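Local coordinates for inner membrane protein (Salmonella typhimurium LT2, PDB 2QJV), which probably isomerises a sugar acid of the uronate type, as in the metal-binding cupin enzymes of the KduI/IolB family, at residues A[190-193]-A[198-201]; A[73-78]-A[82-87]; A[142-147]-A[153-158]; A[202-207]-A[255-260]; A[69-74]-A[98-103]. The protein carries 2 engineered substitutions. All coordinates share one frame; numbering follows the deposited sequence. Where two conformers were deposited one is given.

Overall arrangement
The five contacts run from one end of the two-lobed cupin fold to the other. Contacts 2 and 5 belong to the N-terminal half, share Gly73 and Gln74, and have centres about 10 Å apart. Contact 3, centred about 14 Å from contact 2 and joined to it by a salt bridge, opens the C-terminal half. Contacts 1 and 4 follow each other along strand 198-204, and both touch a second subunit. Contacts 4 and 5 are the most distant pair, about 40 Å between centres. A bound nickel ion lies about 8 Å from the side chain of Gln201 in contact 1; nickel is likewise about 8 Å from that of Val156 in contact 3 and about 11 Å from that of Tyr204 in contact 4.

Contact 1: A[190-193]-A[198-201]; sequences HRFN and FCLQ. With SO4 (sulfate ion), chain J.
His190 and Gln201 make the one direct hydrogen bond between strand segments 190-193 and 198-201. NE2 of His190 donates to OE1 of Gln201 over 2.9 Å, somewhat bent at 154°, and is tilted 35° from the carbonyl plane. The imidazole and amide planes are 82° apart. Gln201 spans the gap because its CG lies opposite the backbone N and the chain runs on extended. The other polar atom of the same amide, NE2, bonds to the backbone carbonyl of His229, a nickel ligand, while ND1 of His190 is held by Asn239.

Aromatic and sulfur contacts fill the rest. The ring of Phe192 presents a face to the backbone of Phe198, whose CA stands 3.9 Å from the ring centroid in a CH-pi contact. The thiol of Cys199 sits between two rings: SG is 3.7 Å from CZ at the edge of Phe192 and 3.7 Å from CE1 of His190, which it approaches obliquely.

Ionic contacts lie away from strand 198-204. Arg191 turns from this interior and gives NH1 to sulfate O1 at 2.9 Å, with a weak, longer bond from NH2 to O4. Arg219 and Asn218 also hold the sulfate, and Glu104 pairs with NE of Arg191.

The two segments belong to different sheets of the C-terminal cupin sandwich, facing each other across its interior. The buried amide of Gln201 is held at both its polar atoms, and its bond to the His229 backbone makes Gln201 a probable second-shell residue of the metal site.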
# COMPACT_ATOMS: atom_id res chain seq x y z
N HIS A 190 20.53 14.41 2.58
CA HIS A 190 20.44 15.36 1.48
C HIS A 190 20.23 16.82 1.85
O HIS A 190 19.51 17.15 2.81
CB HIS A 190 19.29 15.00 0.53
CG HIS A 190 19.54 13.77 -0.30
ND1 HIS A 190 20.05 13.83 -1.58
CD2 HIS A 190 19.29 12.46 -0.05
CE1 HIS A 190 20.11 12.60 -2.08
NE2 HIS A 190 19.64 11.75 -1.17
N ARG A 191 20.87 17.68 1.06
CA ARG A 191 20.78 19.14 1.17
C ARG A 191 20.63 19.74 -0.23
O ARG A 191 21.13 19.17 -1.23
CB ARG A 191 21.99 19.72 1.91
CG ARG A 191 22.22 19.15 3.32
CD ARG A 191 21.25 19.69 4.38
NE ARG A 191 21.85 20.79 5.11
CZ ARG A 191 21.79 22.07 4.81
NH1 ARG A 191 21.10 22.52 3.78
NH2 ARG A 191 22.43 22.93 5.56
N PHE A 192 19.94 20.89 -0.29
CA PHE A 192 19.66 21.62 -1.54
C PHE A 192 19.98 23.10 -1.46
O PHE A 192 19.89 23.72 -0.38
CB PHE A 192 18.20 21.42 -1.98
CG PHE A 192 17.87 20.00 -2.23
CD1 PHE A 192 18.12 19.42 -3.48
CD2 PHE A 192 17.41 19.20 -1.19
CE1 PHE A 192 17.91 18.07 -3.66
CE2 PHE A 192 17.24 17.84 -1.37
CZ PHE A 192 17.45 17.29 -2.60
N ASN A 193 20.42 23.62 -2.60
CA ASN A 193 20.68 25.02 -2.82
C ASN A 193 20.10 25.45 -4.18
O ASN A 193 20.55 24.97 -5.24
CB ASN A 193 22.19 25.36 -2.72
CG ASN A 193 22.43 26.84 -2.75
OD1 ASN A 193 21.70 27.61 -2.14
ND2 ASN A 193 23.45 27.26 -3.48
N PHE A 198 14.28 19.80 -4.36
CA PHE A 198 14.23 18.37 -4.17
C PHE A 198 14.99 17.66 -5.30
O PHE A 198 15.38 18.28 -6.28
CB PHE A 198 12.77 17.86 -4.08
CG PHE A 198 12.00 17.95 -5.36
CD1 PHE A 198 11.25 19.09 -5.66
CD2 PHE A 198 11.96 16.89 -6.26
CE1 PHE A 198 10.49 19.18 -6.85
CE2 PHE A 198 11.23 16.99 -7.48
CZ PHE A 198 10.49 18.12 -7.76
N CYS A 199 15.25 16.38 -5.07
CA CYS A 199 15.79 15.47 -6.05
C CYS A 199 14.89 14.24 -6.01
O CYS A 199 14.02 14.11 -5.12
CB CYS A 199 17.26 15.10 -5.80
SG CYS A 199 17.56 14.05 -4.40
N LEU A 200 15.07 13.37 -6.99
CA LEU A 200 14.38 12.09 -7.07
C LEU A 200 15.43 10.98 -6.93
O LEU A 200 16.38 10.86 -7.75
CB LEU A 200 13.60 11.97 -8.38
CG LEU A 200 12.54 13.08 -8.61
CD1 LEU A 200 11.89 12.96 -9.99
CD2 LEU A 200 11.47 13.08 -7.50
N GLN A 201 15.29 10.19 -5.88
CA GLN A 201 16.22 9.07 -5.62
C GLN A 201 15.41 7.77 -5.75
O GLN A 201 14.31 7.67 -5.24
CB GLN A 201 16.91 9.18 -4.27
CG GLN A 201 17.91 8.04 -4.02
CD GLN A 201 18.94 8.28 -2.94
OE1 GLN A 201 18.77 9.14 -2.06
NE2 GLN A 201 20.00 7.50 -2.98
S SO4 J . 19.47 25.91 4.81
O1 SO4 J . 19.74 25.04 3.64
O2 SO4 J . 18.14 25.72 5.37
O3 SO4 J . 19.42 27.32 4.37
O4 SO4 J . 20.55 25.73 5.78

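Contact 2: A[73-78]-A[82-87]; sequences GQRMSP and IPAYSV
Arg75 reaches across a tight loop of the N-terminal cupin lobe to Ile82 and Ala84, just ahead of strand 86-89. Its NH1 donates to the carbonyl O of Ile82 over 2.8 Å (153°), with the acceptor lying in the guanidinium plane. The same flat group is sandwiched: Ala84 CB rests on one face and Pro78 CA on the other, each 3.6 Å from the plane. Arg75 CG stands between the backbone N and the carbonyl carbon (chi1 75°), and the chain then runs straight, which carries the guanidinium alongside the opposing backbone.

Tyr85 makes the second half of the first shell. One face of its ring is laid on the peptide of Gly73, with Gly73 N 3.4 Å above the plane. The backbone of Gly73 adopts unusual angles of the kind open to a glycine. Beside it Gln74 crosses Ile82 at about a right angle, the amide lying against CD1.

Farther out, Glu157 forms a salt bridge with NH1 of Arg75 and the carbonyl of Val56 takes its NE, so the arginine ties the loop both to its own sheet and to the C-terminal lobe. Waters complete the solvent side. One receives a hydrogen bond from Arg75 N and donates to Pro83 O, while another gives its hydrogen bonds to Pro83 O and Gln74 OE1. A third stands 2.6 Å from Gln74 OE1 and 2.7 Å from Tyr85 OH.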
# COMPACT_ATOMS: atom_id res chain seq x y z
N GLY A 73 36.25 23.40 12.28
CA GLY A 73 35.26 23.68 11.27
C GLY A 73 35.76 24.87 10.47
O GLY A 73 36.83 25.42 10.75
N GLN A 74 35.00 25.25 9.47
CA GLN A 74 35.29 26.41 8.64
C GLN A 74 34.04 26.85 7.88
O GLN A 74 33.56 27.98 8.04
CB GLN A 74 36.43 26.09 7.67
CG GLN A 74 36.93 27.25 6.84
CD GLN A 74 37.96 26.78 5.83
OE1 GLN A 74 38.42 25.61 5.83
NE2 GLN A 74 38.30 27.66 4.94
N ARG A 75 33.52 25.99 7.03
CA ARG A 75 32.35 26.34 6.22
C ARG A 75 31.10 26.55 7.08
O ARG A 75 30.86 25.83 8.07
CB ARG A 75 32.11 25.27 5.15
CG ARG A 75 31.51 23.96 5.62
CD ARG A 75 31.69 22.87 4.57
NE ARG A 75 30.87 21.72 4.93
CZ ARG A 75 30.92 20.53 4.36
NH1 ARG A 75 31.80 20.25 3.42
NH2 ARG A 75 30.08 19.58 4.77
N MSE A 76 30.34 27.56 6.69
CA MSE A 76 29.08 27.91 7.32
C MSE A 76 27.89 27.34 6.54
O MSE A 76 26.75 27.52 6.93
CB MSE A 76 29.00 29.43 7.47
CG MSE A 76 30.20 30.00 8.27
SE MSE A 76 30.40 29.20 10.06
CE MSE A 76 28.83 29.93 10.83
N SER A 77 28.20 26.62 5.46
CA SER A 77 27.24 25.91 4.63
C SER A 77 27.96 24.77 3.90
O SER A 77 29.09 24.94 3.42
CB SER A 77 26.61 26.82 3.58
OG SER A 77 25.84 26.03 2.67
N PRO A 78 27.30 23.62 3.74
CA PRO A 78 27.96 22.56 2.92
C PRO A 78 28.23 23.02 1.45
O PRO A 78 29.20 22.60 0.83
CB PRO A 78 26.97 21.37 3.04
CG PRO A 78 25.66 22.02 3.29
CD PRO A 78 25.98 23.15 4.23
N ILE A 82 33.96 23.00 0.09
CA ILE A 82 35.27 22.83 0.70
C ILE A 82 35.11 21.71 1.72
O ILE A 82 34.00 21.52 2.28
CB ILE A 82 35.89 24.17 1.27
CG1 ILE A 82 35.09 24.69 2.49
CG2 ILE A 82 36.08 25.23 0.13
CD1 ILE A 82 35.70 25.95 3.14
N PRO A 83 36.17 20.88 1.93
CA PRO A 83 35.96 19.75 2.83
C PRO A 83 35.56 20.09 4.28
O PRO A 83 35.98 21.12 4.82
CB PRO A 83 37.32 19.02 2.79
CG PRO A 83 37.94 19.43 1.50
CD PRO A 83 37.52 20.85 1.32
N ALA A 84 34.73 19.23 4.85
CA ALA A 84 34.33 19.33 6.25
C ALA A 84 35.52 18.98 7.16
O ALA A 84 36.49 18.31 6.75
CB ALA A 84 33.19 18.39 6.54
N TYR A 85 35.44 19.51 8.38
CA TYR A 85 36.21 19.01 9.50
C TYR A 85 35.37 17.88 10.14
O TYR A 85 34.14 17.99 10.25
CB TYR A 85 36.49 20.06 10.57
CG TYR A 85 37.57 21.04 10.20
CD1 TYR A 85 37.36 22.03 9.24
CD2 TYR A 85 38.80 21.01 10.86
CE1 TYR A 85 38.37 22.95 8.93
CE2 TYR A 85 39.79 21.92 10.57
CZ TYR A 85 39.58 22.89 9.60
OH TYR A 85 40.60 23.76 9.31
N SER A 86 36.05 16.83 10.58
CA SER A 86 35.44 15.71 11.26
C SER A 86 36.35 15.24 12.39
O SER A 86 37.55 15.51 12.41
CB SER A 86 35.18 14.53 10.29
OG SER A 86 34.49 14.99 9.15
N VAL A 87 35.76 14.53 13.35
CA VAL A 87 36.51 13.91 14.44
C VAL A 87 36.12 12.43 14.54
O VAL A 87 34.92 12.11 14.64
CB VAL A 87 36.30 14.58 15.81
CG1 VAL A 87 37.06 13.76 16.91
CG2 VAL A 87 36.72 16.04 15.73
O HOH W 1 39.47 26.64 9.76
O HOH W 2 37.65 23.23 4.26
O HOH W 3 40.73 24.71 6.74
O HOH W 4 34.56 23.23 6.62

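Contact 3: A[142-147]-A[153-158]; sequences NILPDS and LLVVEV
The carbonyl O of Leu144 is gripped twice by strand 154-160: Val155 N donates to it over 2.9 Å at 162°, and Leu154 CA adds a CH...O contact at 3.2 Å. Leu144 N returns a bond to Val155 O at 3.0 Å, making Leu144 and Val155 an antiparallel hydrogen-bonded pair. Ile143 also faces Val155, so the chain forms a classic beta bulge where it turns a corner.

The bulge turns two hydrophobic side chains, those of Ile143 and Leu144, to the same partner. CB of Leu144 meets CB of Val155 at 3.9 Å, and CB of Ile143 packs on Val155 CG1. Leu144 CG lies opposite the backbone N (chi1 -170°), which swings CD2 over to Leu153 CB, while Ile143 reaches with CD1 over the carboxylate of Glu157, whose OE1 is bonded by Tyr240. Leu154 points the other way yet lays CD2 against Asp146, 3.4 Å from its N; the carboxylate of Asp146 is held by the backbone of Trp252.

Strand 154-160 continues between strands 138-142 and 238-246 in the C-terminal cupin sheet, while Ile143 packs on Cys52 and Val54 of strand 49-55 in the N-terminal sheet.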
# COMPACT_ATOMS: atom_id res chain seq x y z
N ASN A 142 36.24 12.33 0.23
CA ASN A 142 36.40 11.08 0.99
C ASN A 142 36.87 11.38 2.41
O ASN A 142 38.07 11.45 2.70
CB ASN A 142 37.35 10.12 0.25
CG ASN A 142 36.75 9.63 -1.06
OD1 ASN A 142 37.27 9.89 -2.16
ND2 ASN A 142 35.62 8.94 -0.96
N ILE A 143 35.88 11.60 3.28
CA ILE A 143 36.10 11.90 4.69
C ILE A 143 36.74 10.69 5.43
O ILE A 143 37.73 10.85 6.13
CB ILE A 143 34.80 12.35 5.40
CG1 ILE A 143 34.34 13.71 4.83
CG2 ILE A 143 35.00 12.39 6.96
CD1 ILE A 143 32.93 14.12 5.22
N LEU A 144 36.19 9.51 5.23
CA LEU A 144 36.65 8.32 5.89
C LEU A 144 36.52 7.10 4.97
O LEU A 144 35.57 6.33 5.05
CB LEU A 144 35.90 8.12 7.23
CG LEU A 144 36.43 7.02 8.18
CD1 LEU A 144 37.97 7.03 8.30
CD2 LEU A 144 35.71 7.16 9.53
N PRO A 145 37.46 6.99 4.01
CA PRO A 145 37.43 5.88 3.06
C PRO A 145 38.01 4.58 3.61
O PRO A 145 38.61 4.58 4.68
CB PRO A 145 38.31 6.37 1.93
CG PRO A 145 39.29 7.31 2.60
CD PRO A 145 38.59 7.89 3.77
N ASP A 146 37.90 3.50 2.84
CA ASP A 146 38.43 2.19 3.28
C ASP A 146 39.96 2.09 3.29
O ASP A 146 40.49 1.14 3.84
CB ASP A 146 37.77 1.00 2.52
CG ASP A 146 38.13 0.91 1.02
OD1 ASP A 146 39.03 1.62 0.49
OD2 ASP A 146 37.47 0.03 0.38
N SER A 147 40.63 3.08 2.70
CA SER A 147 42.07 3.21 2.72
C SER A 147 42.58 4.00 3.94
O SER A 147 43.79 4.14 4.08
CB SER A 147 42.53 3.92 1.43
OG SER A 147 41.81 5.13 1.28
N LEU A 153 33.22 2.17 9.97
CA LEU A 153 32.71 3.36 9.26
C LEU A 153 33.40 3.72 7.94
O LEU A 153 34.63 3.72 7.82
CB LEU A 153 32.74 4.61 10.17
CG LEU A 153 31.72 4.71 11.32
CD1 LEU A 153 32.15 5.78 12.39
CD2 LEU A 153 30.28 4.95 10.79
N LEU A 154 32.55 4.04 6.95
CA LEU A 154 32.96 4.55 5.67
C LEU A 154 32.08 5.79 5.50
O LEU A 154 30.87 5.68 5.62
CB LEU A 154 32.74 3.54 4.56
CG LEU A 154 33.54 2.21 4.65
CD1 LEU A 154 32.96 1.15 3.68
CD2 LEU A 154 35.00 2.49 4.39
N VAL A 155 32.70 6.94 5.25
CA VAL A 155 32.00 8.24 5.18
C VAL A 155 32.49 9.03 3.96
O VAL A 155 33.69 9.13 3.70
CB VAL A 155 32.15 9.09 6.49
CG1 VAL A 155 31.34 10.40 6.41
CG2 VAL A 155 31.76 8.27 7.75
N VAL A 156 31.52 9.54 3.20
CA VAL A 156 31.82 10.33 2.01
C VAL A 156 30.74 11.41 1.86
O VAL A 156 29.61 11.21 2.29
CB VAL A 156 31.90 9.40 0.74
CG1 VAL A 156 30.53 8.73 0.47
CG2 VAL A 156 32.38 10.15 -0.51
N GLU A 157 31.10 12.55 1.26
CA GLU A 157 30.13 13.58 0.89
C GLU A 157 30.32 13.86 -0.63
O GLU A 157 31.43 13.84 -1.18
CB GLU A 157 30.18 14.82 1.82
CG GLU A 157 31.41 15.64 1.75
CD GLU A 157 31.47 16.79 2.72
OE1 GLU A 157 30.64 16.91 3.67
OE2 GLU A 157 32.44 17.52 2.59
N VAL A 158 29.19 14.06 -1.32
CA VAL A 158 29.14 14.25 -2.75
C VAL A 158 28.27 15.47 -3.14
O VAL A 158 27.22 15.71 -2.52
CB VAL A 158 28.58 12.96 -3.44
CG1 VAL A 158 28.51 13.12 -4.99
CG2 VAL A 158 29.41 11.73 -3.04

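Contact 4: A[202-207]-A[255-260]; sequences RVYTDD and TWEENH
Tyr204 meets Glu257 at the edge of its phenol ring, while the guanidinium of Arg202, from its own strand, covers one face. NH1 of Arg202 lies 3.4 Å above the ring plane, over its centre. The side chain of Glu257 crosses that of Tyr204 at about a right angle, and its carboxylate plane is turned 61° from the ring. His260 comes up obliquely, its CD2 4.1 Å from Tyr204 OH.

The link between the segments is the hydrogen bond from Tyr204 OH to Glu257 OE1, modelled as very short at 2.5 Å. Glu257 reaches it with an extended chain, its CG opposite the backbone N (chi1 -176°). Tyr204 CG instead stands between its backbone N and carbonyl carbon (chi1 68°), which lays the ring over the guanidinium of Arg202.

Asp206 passes Glu257 in the opposite direction, and the two acids come close, with OD1 of Asp206 4.6 Å from OE2 of Glu257. A water lies within reach of both oxygens and may ease the repulsion, though it has more acceptors nearby than protons to give. A second water donates to Asp206 OD1 at 2.9 Å and accepts from the backbone N of Glu258, and OD2 of Asp206 is bonded by Tyr228.

Both segments also face the second subunit: Arg202 makes a cation-pi contact with Phe198 of that subunit, and His260 ND1 bonds Tyr237 of the same copy. The pairing thus joins the end of strand 198-204, in the C-terminal cupin sandwich, to the loop after strand 238-246, at a subunit interface of the hexameric assembly.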
# COMPACT_ATOMS: atom_id res chain seq x y z
N ARG A 202 15.94 6.80 -6.49
CA ARG A 202 15.27 5.54 -6.71
C ARG A 202 16.13 4.41 -6.13
O ARG A 202 17.31 4.31 -6.44
CB ARG A 202 15.03 5.33 -8.21
CG ARG A 202 14.33 4.06 -8.56
CD ARG A 202 14.51 3.72 -10.01
NE ARG A 202 13.86 2.48 -10.37
CZ ARG A 202 14.09 1.82 -11.49
NH1 ARG A 202 15.06 2.21 -12.34
NH2 ARG A 202 13.43 0.71 -11.72
N VAL A 203 15.53 3.60 -5.26
CA VAL A 203 16.16 2.41 -4.70
C VAL A 203 15.47 1.17 -5.28
O VAL A 203 14.27 0.95 -5.11
CB VAL A 203 16.18 2.43 -3.14
CG1 VAL A 203 16.80 1.13 -2.60
CG2 VAL A 203 16.97 3.66 -2.63
N TYR A 204 16.22 0.35 -5.99
CA TYR A 204 15.65 -0.79 -6.69
C TYR A 204 16.60 -1.97 -6.90
O TYR A 204 17.81 -1.81 -7.06
CB TYR A 204 15.08 -0.33 -8.06
CG TYR A 204 16.13 0.13 -9.10
CD1 TYR A 204 16.75 1.38 -9.01
CD2 TYR A 204 16.51 -0.71 -10.16
CE1 TYR A 204 17.71 1.79 -9.96
CE2 TYR A 204 17.42 -0.30 -11.09
CZ TYR A 204 18.01 0.98 -10.99
OH TYR A 204 18.94 1.40 -11.93
N THR A 205 16.02 -3.16 -6.95
CA THR A 205 16.74 -4.38 -7.22
C THR A 205 16.57 -4.78 -8.70
O THR A 205 15.67 -4.32 -9.41
CB THR A 205 16.25 -5.53 -6.29
OG1 THR A 205 14.83 -5.70 -6.46
CG2 THR A 205 16.56 -5.25 -4.84
N ASP A 206 17.45 -5.65 -9.16
CA ASP A 206 17.33 -6.22 -10.49
C ASP A 206 15.96 -6.86 -10.79
O ASP A 206 15.45 -6.69 -11.87
CB ASP A 206 18.42 -7.30 -10.72
CG ASP A 206 19.79 -6.70 -10.98
OD1 ASP A 206 19.97 -6.07 -12.06
OD2 ASP A 206 20.68 -6.91 -10.10
N ASP A 207 15.37 -7.59 -9.85
CA ASP A 207 14.04 -8.18 -10.06
C ASP A 207 12.87 -7.22 -9.76
O ASP A 207 11.72 -7.62 -9.90
CB ASP A 207 13.88 -9.51 -9.29
CG ASP A 207 13.83 -9.35 -7.77
OD1 ASP A 207 13.92 -8.22 -7.22
OD2 ASP A 207 13.70 -10.41 -7.10
N THR A 255 28.78 -3.85 -7.32
CA THR A 255 28.50 -4.37 -8.63
C THR A 255 27.65 -3.36 -9.40
O THR A 255 26.69 -2.83 -8.88
CB THR A 255 27.73 -5.72 -8.59
OG1 THR A 255 28.48 -6.65 -7.82
CG2 THR A 255 27.55 -6.33 -10.00
N TRP A 256 28.03 -3.10 -10.64
CA TRP A 256 27.25 -2.25 -11.51
C TRP A 256 26.06 -2.98 -12.15
O TRP A 256 26.18 -4.12 -12.51
CB TRP A 256 28.12 -1.69 -12.64
CG TRP A 256 28.87 -0.45 -12.23
CD1 TRP A 256 28.35 0.72 -11.73
CD2 TRP A 256 30.25 -0.25 -12.35
NE1 TRP A 256 29.33 1.63 -11.51
CE2 TRP A 256 30.52 1.06 -11.89
CE3 TRP A 256 31.31 -1.05 -12.81
CZ2 TRP A 256 31.80 1.59 -11.86
CZ3 TRP A 256 32.59 -0.53 -12.78
CH2 TRP A 256 32.82 0.78 -12.30
N GLU A 257 24.91 -2.31 -12.25
CA GLU A 257 23.76 -2.84 -12.99
C GLU A 257 24.21 -3.01 -14.42
O GLU A 257 24.75 -2.07 -15.04
CB GLU A 257 22.55 -1.90 -12.89
CG GLU A 257 21.33 -2.47 -13.56
CD GLU A 257 20.11 -1.56 -13.47
OE1 GLU A 257 20.24 -0.42 -12.97
OE2 GLU A 257 19.03 -1.99 -13.93
N GLU A 258 24.03 -4.21 -14.97
CA GLU A 258 24.63 -4.53 -16.27
C GLU A 258 24.16 -3.63 -17.43
O GLU A 258 24.96 -3.26 -18.31
CB GLU A 258 24.43 -6.02 -16.63
N ASN A 259 22.87 -3.26 -17.44
CA ASN A 259 22.34 -2.44 -18.55
C ASN A 259 22.91 -1.05 -18.71
O ASN A 259 22.86 -0.50 -19.79
CB ASN A 259 20.80 -2.30 -18.45
CG ASN A 259 20.07 -3.39 -19.23
OD1 ASN A 259 19.29 -4.13 -18.68
ND2 ASN A 259 20.36 -3.50 -20.54
N HIS A 260 23.38 -0.47 -17.60
CA HIS A 260 23.91 0.89 -17.60
C HIS A 260 25.43 0.99 -17.44
O HIS A 260 25.96 2.11 -17.45
CB HIS A 260 23.20 1.69 -16.51
CG HIS A 260 21.72 1.45 -16.51
ND1 HIS A 260 20.94 1.58 -17.65
CD2 HIS A 260 20.89 1.07 -15.52
CE1 HIS A 260 19.69 1.28 -17.35
NE2 HIS A 260 19.63 0.98 -16.06
O HOH W 5 22.40 -6.28 -13.68
O HOH W 6 18.01 -4.26 -13.46

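Contact 5: A[69-74]-A[98-103]; sequences FYRIGQ and TAETDL
Arg71 and Glu100 meet through their aliphatic parts, CG to CG at 3.7 Å, and this is the close part of an otherwise open surface contact. CB of Glu100 also lies 3.9 Å from Arg71 CG, so the first carbons of the two chains rest on each other where they cross. The same Arg71 CG touches its neighbour in sequence, standing 3.6 Å over one face of the Tyr70 ring, towards the rim. That ring in turn comes near the carboxylate: CE1 of Tyr70 is 4.0 Å from Glu100 OE2, with the two planes 62° apart. Glu100 is bent at its second torsion (chi2 -66°), which folds the carboxylate back towards the tyrosine, and OE2 is hydrogen-bonded to Ser61 OG.

Arg71 and Ile72 both face Ala60 in a G1 beta bulge beside the two-stranded antiparallel sheet of strands 60-61 and 98-99, at the periphery of the N-terminal cupin lobe. Ser61 OG also bonds Arg71 N, so one hydroxyl serves both sides of the contact.

Towards solvent the charged ends do not meet. Arg71 NH1 and Glu100 OE1 are 5.3 Å apart, and a water lies between them, accepting from NH1 at 3.0 Å and donating to OE1 at 2.8 Å. Arg71 was deposited in two conformers, which makes this bridge doubtful as a permanent feature. Tyr70 and Arg71 also touch a neighbouring molecule in the crystal, which may influence how their ends are placed.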
# COMPACT_ATOMS: atom_id res chain seq x y z
N PHE A 69 39.73 19.72 20.85
CA PHE A 69 39.76 20.38 19.54
C PHE A 69 38.93 21.64 19.69
O PHE A 69 37.73 21.57 19.86
CB PHE A 69 39.20 19.49 18.44
CG PHE A 69 39.91 18.15 18.34
CD1 PHE A 69 41.10 18.02 17.63
CD2 PHE A 69 39.39 17.03 19.00
CE1 PHE A 69 41.78 16.80 17.59
CE2 PHE A 69 40.04 15.82 18.96
CZ PHE A 69 41.22 15.69 18.24
N TYR A 70 39.58 22.80 19.64
CA TYR A 70 38.89 24.08 19.85
C TYR A 70 38.44 24.76 18.56
O TYR A 70 39.27 25.02 17.67
CB TYR A 70 39.79 25.06 20.59
CG TYR A 70 39.12 26.41 20.86
CD1 TYR A 70 38.02 26.51 21.73
CD2 TYR A 70 39.58 27.58 20.24
CE1 TYR A 70 37.40 27.73 21.97
CE2 TYR A 70 38.98 28.81 20.51
CZ TYR A 70 37.89 28.88 21.37
OH TYR A 70 37.30 30.10 21.61
N ARG A 71 37.16 25.12 18.47
CA ARG A 71 36.64 25.87 17.32
C ARG A 71 37.08 25.31 15.98
O ARG A 71 37.64 26.02 15.14
CB ARG A 71 37.06 27.35 17.40
CG ARG A 71 36.18 28.22 18.25
CD ARG A 71 36.65 29.67 18.19
NE ARG A 71 36.56 30.27 16.86
CZ ARG A 71 35.53 30.96 16.37
NH1 ARG A 71 34.42 31.20 17.07
NH2 ARG A 71 35.64 31.45 15.15
N ILE A 72 36.88 24.01 15.79
CA ILE A 72 37.22 23.37 14.51
C ILE A 72 36.03 23.61 13.56
O ILE A 72 34.93 24.01 13.99
CB ILE A 72 37.66 21.88 14.65
CG1 ILE A 72 36.60 21.05 15.42
CG2 ILE A 72 39.05 21.84 15.29
CD1 ILE A 72 36.70 19.51 15.30
N GLY A 73 36.25 23.40 12.28
CA GLY A 73 35.26 23.68 11.27
C GLY A 73 35.76 24.87 10.47
O GLY A 73 36.83 25.42 10.75
N GLN A 74 35.00 25.25 9.47
CA GLN A 74 35.29 26.41 8.64
C GLN A 74 34.04 26.85 7.88
O GLN A 74 33.56 27.98 8.04
CB GLN A 74 36.43 26.09 7.67
CG GLN A 74 36.93 27.25 6.84
CD GLN A 74 37.96 26.78 5.83
OE1 GLN A 74 38.42 25.61 5.83
NE2 GLN A 74 38.30 27.66 4.94
N THR A 98 30.54 21.16 21.82
CA THR A 98 29.97 22.47 22.08
C THR A 98 29.88 23.26 20.76
O THR A 98 30.87 23.40 20.02
CB THR A 98 30.80 23.26 23.13
OG1 THR A 98 30.90 22.51 24.36
CG2 THR A 98 30.20 24.64 23.41
N ALA A 99 28.70 23.79 20.45
CA ALA A 99 28.53 24.65 19.29
C ALA A 99 29.17 26.05 19.58
O ALA A 99 28.79 26.78 20.52
CB ALA A 99 27.04 24.76 18.90
N GLU A 100 30.17 26.41 18.79
CA GLU A 100 30.88 27.70 18.92
C GLU A 100 30.15 28.75 18.11
O GLU A 100 30.16 29.92 18.45
CB GLU A 100 32.36 27.55 18.56
CG GLU A 100 33.13 26.59 19.49
CD GLU A 100 33.27 27.06 20.92
OE1 GLU A 100 32.95 28.23 21.25
OE2 GLU A 100 33.72 26.24 21.76
N THR A 101 29.56 28.31 16.99
CA THR A 101 28.62 29.07 16.21
C THR A 101 27.40 28.17 16.14
O THR A 101 27.41 27.05 16.66
CB THR A 101 29.11 29.38 14.76
OG1 THR A 101 29.16 28.16 14.00
CG2 THR A 101 30.50 30.10 14.76
N ASP A 102 26.34 28.63 15.48
CA ASP A 102 25.23 27.72 15.14
C ASP A 102 25.89 26.56 14.39
O ASP A 102 26.82 26.77 13.59
CB ASP A 102 24.15 28.41 14.32
CG ASP A 102 23.32 29.43 15.11
OD1 ASP A 102 23.43 29.55 16.36
OD2 ASP A 102 22.54 30.15 14.45
N LEU A 103 25.44 25.35 14.68
CA LEU A 103 26.07 24.15 14.20
C LEU A 103 25.13 23.08 13.67
O LEU A 103 24.10 22.74 14.30
CB LEU A 103 26.88 23.55 15.37
CG LEU A 103 27.70 22.26 15.14
CD1 LEU A 103 28.94 22.47 14.23
CD2 LEU A 103 28.07 21.63 16.47
O HOH W 7 33.96 30.49 20.00